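Local coordinates for Dps family DNA-binding stress response protein (Thermosynechococcus elongatus, PDB 2C41) that probably binds and oxidises iron and may bind DNA, as an antioxidant Dps-family protein that assembles into twelve subunits, at residues L15-A20 and I110-Q115. Sequence-based numbering, arbitrary orientation.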
# COMPACT_ATOMS: atom_id res chain seq x y z
N LEU C 15 26.37 -15.67 21.67
CA LEU C 15 25.67 -14.57 20.97
C LEU C 15 26.66 -13.55 20.42
O LEU C 15 26.47 -13.03 19.33
CB LEU C 15 24.64 -13.89 21.87
CG LEU C 15 23.38 -14.73 22.14
CD1 LEU C 15 22.66 -14.28 23.41
CD2 LEU C 15 22.43 -14.75 20.91
N LYS C 16 27.72 -13.27 21.17
CA LYS C 16 28.74 -12.33 20.70
C LYS C 16 29.43 -12.86 19.44
O LYS C 16 29.59 -12.12 18.46
CB LYS C 16 29.76 -12.02 21.80
CG LYS C 16 29.18 -11.23 22.96
CD LYS C 16 30.27 -10.39 23.61
CE LYS C 16 30.20 -10.34 25.13
NZ LYS C 16 28.85 -10.38 25.77
N ARG C 17 29.82 -14.13 19.47
CA ARG C 17 30.44 -14.77 18.32
C ARG C 17 29.50 -14.78 17.12
O ARG C 17 29.90 -14.43 16.00
CB ARG C 17 30.89 -16.20 18.66
CG ARG C 17 31.45 -16.98 17.45
CD ARG C 17 32.12 -18.31 17.87
NE ARG C 17 31.48 -18.96 19.02
CZ ARG C 17 30.28 -19.56 19.00
NH1 ARG C 17 29.56 -19.61 17.88
NH2 ARG C 17 29.80 -20.10 20.11
N GLU C 18 28.25 -15.18 17.36
CA GLU C 18 27.25 -15.26 16.31
C GLU C 18 26.97 -13.87 15.71
O GLU C 18 26.89 -13.71 14.48
CB GLU C 18 25.98 -15.92 16.84
CG GLU C 18 26.16 -17.42 17.19
CD GLU C 18 26.01 -18.35 15.99
OE1 GLU C 18 25.82 -17.86 14.85
OE2 GLU C 18 26.07 -19.59 16.19
N GLN C 19 26.84 -12.88 16.58
CA GLN C 19 26.59 -11.50 16.14
C GLN C 19 27.74 -11.00 15.28
O GLN C 19 27.53 -10.45 14.20
CB GLN C 19 26.40 -10.57 17.33
CG GLN C 19 26.25 -9.10 16.93
CD GLN C 19 26.67 -8.13 18.02
OE1 GLN C 19 26.88 -6.95 17.76
NE2 GLN C 19 26.79 -8.63 19.23
N ALA C 20 28.97 -11.21 15.77
CA ALA C 20 30.18 -10.83 15.04
C ALA C 20 30.23 -11.51 13.67
O ALA C 20 30.56 -10.87 12.68
CB ALA C 20 31.44 -11.16 15.87
N ILE C 110 26.34 -22.52 10.20
CA ILE C 110 25.33 -23.57 10.40
C ILE C 110 25.77 -24.54 11.50
O ILE C 110 25.00 -24.86 12.41
CB ILE C 110 25.03 -24.35 9.09
CG1 ILE C 110 24.28 -23.44 8.10
CG2 ILE C 110 24.23 -25.64 9.38
CD1 ILE C 110 24.31 -23.94 6.65
N THR C 111 27.02 -24.98 11.44
CA THR C 111 27.56 -25.85 12.48
C THR C 111 27.50 -25.16 13.85
O THR C 111 27.01 -25.74 14.82
CB THR C 111 28.99 -26.31 12.16
OG1 THR C 111 28.94 -27.17 11.02
CG2 THR C 111 29.61 -27.07 13.35
N GLU C 112 27.98 -23.92 13.90
CA GLU C 112 27.97 -23.15 15.15
C GLU C 112 26.57 -22.91 15.70
O GLU C 112 26.37 -23.01 16.91
CB GLU C 112 28.72 -21.83 14.98
CG GLU C 112 30.23 -22.01 14.85
CD GLU C 112 31.01 -20.71 14.99
OE1 GLU C 112 32.25 -20.78 15.03
OE2 GLU C 112 30.39 -19.63 15.04
N MET C 113 25.61 -22.60 14.84
CA MET C 113 24.24 -22.37 15.30
C MET C 113 23.61 -23.63 15.89
O MET C 113 22.86 -23.55 16.86
CB MET C 113 23.37 -21.77 14.21
CG MET C 113 23.64 -20.28 13.98
SD MET C 113 22.35 -19.54 12.97
CE MET C 113 22.94 -17.83 12.94
N HIS C 114 23.92 -24.79 15.32
CA HIS C 114 23.44 -26.05 15.91
C HIS C 114 24.07 -26.27 17.29
O HIS C 114 23.38 -26.63 18.25
CB HIS C 114 23.70 -27.23 14.98
CG HIS C 114 22.73 -27.34 13.84
ND1 HIS C 114 22.84 -26.59 12.69
CD2 HIS C 114 21.63 -28.12 13.67
CE1 HIS C 114 21.85 -26.89 11.87
NE2 HIS C 114 21.10 -27.81 12.44
N GLN C 115 25.37 -26.04 17.38
CA GLN C 115 26.09 -26.17 18.66
C GLN C 115 25.55 -25.17 19.69
O GLN C 115 25.31 -25.53 20.85
CB GLN C 115 27.59 -25.98 18.46
CG GLN C 115 28.22 -27.12 17.67
CD GLN C 115 29.69 -26.91 17.33
OE1 GLN C 115 30.42 -27.89 17.16
NE2 GLN C 115 30.12 -25.65 17.19
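Arg-17 and Glu-112 close the gap between two helices that run nearly antiparallel, 156° between their directions, with axes 11.1 Å apart at closest approach. At that spacing long side chains must make the contact, and here helix 6-35 and helix 95-122 of the ferritin-like four-helix bundle do so largely with polar groups.

The tightly packed side is the buried one. Glu-18 bends at chi2 (-84°), which carries its carboxylate across to Met-113. Both oxygens touch the thioether chain: OE2 of Glu-18 lies 3.4 Å from CG of Met-113, while OE1 of Glu-18 lies 3.5 Å from the CE methyl of Met-113. The backbone N of Met-113 lies close to OE2 of Glu-18 but is not lined up to donate to it. Tyr-132 of helix 126-149 packs against Glu-18 as well.

On the partly exposed side the fit is looser in geometry and rests on charge. Arg-17 sends CG opposite its backbone N (chi1 175°) and then bends at chi3, which swings NH1 to 3.0 Å from OE2 of Glu-112. The carboxylate oxygen meets the guanidinium at its edge, near its plane, yet the two planes stand 79° apart and the hydrogen bond within this salt bridge is weak. NH1 also pairs with Asp-116, its stronger partner, and makes a long salt bridge of 3.9 Å to OE2 of Glu-18. Glu-112 turns its other oxygen, OE1, to the hydroxyl of Thr-85, in a loop of the same chain.

Three acidic side chains thus gather round one guanidinium, with OE2 of Glu-18 and OE2 of Glu-112 4.5 Å apart. The positive charge of Arg-17 probably offsets much of their mutual repulsion, and may also make the buried carboxylate of Glu-18 less costly, although that bridge is long.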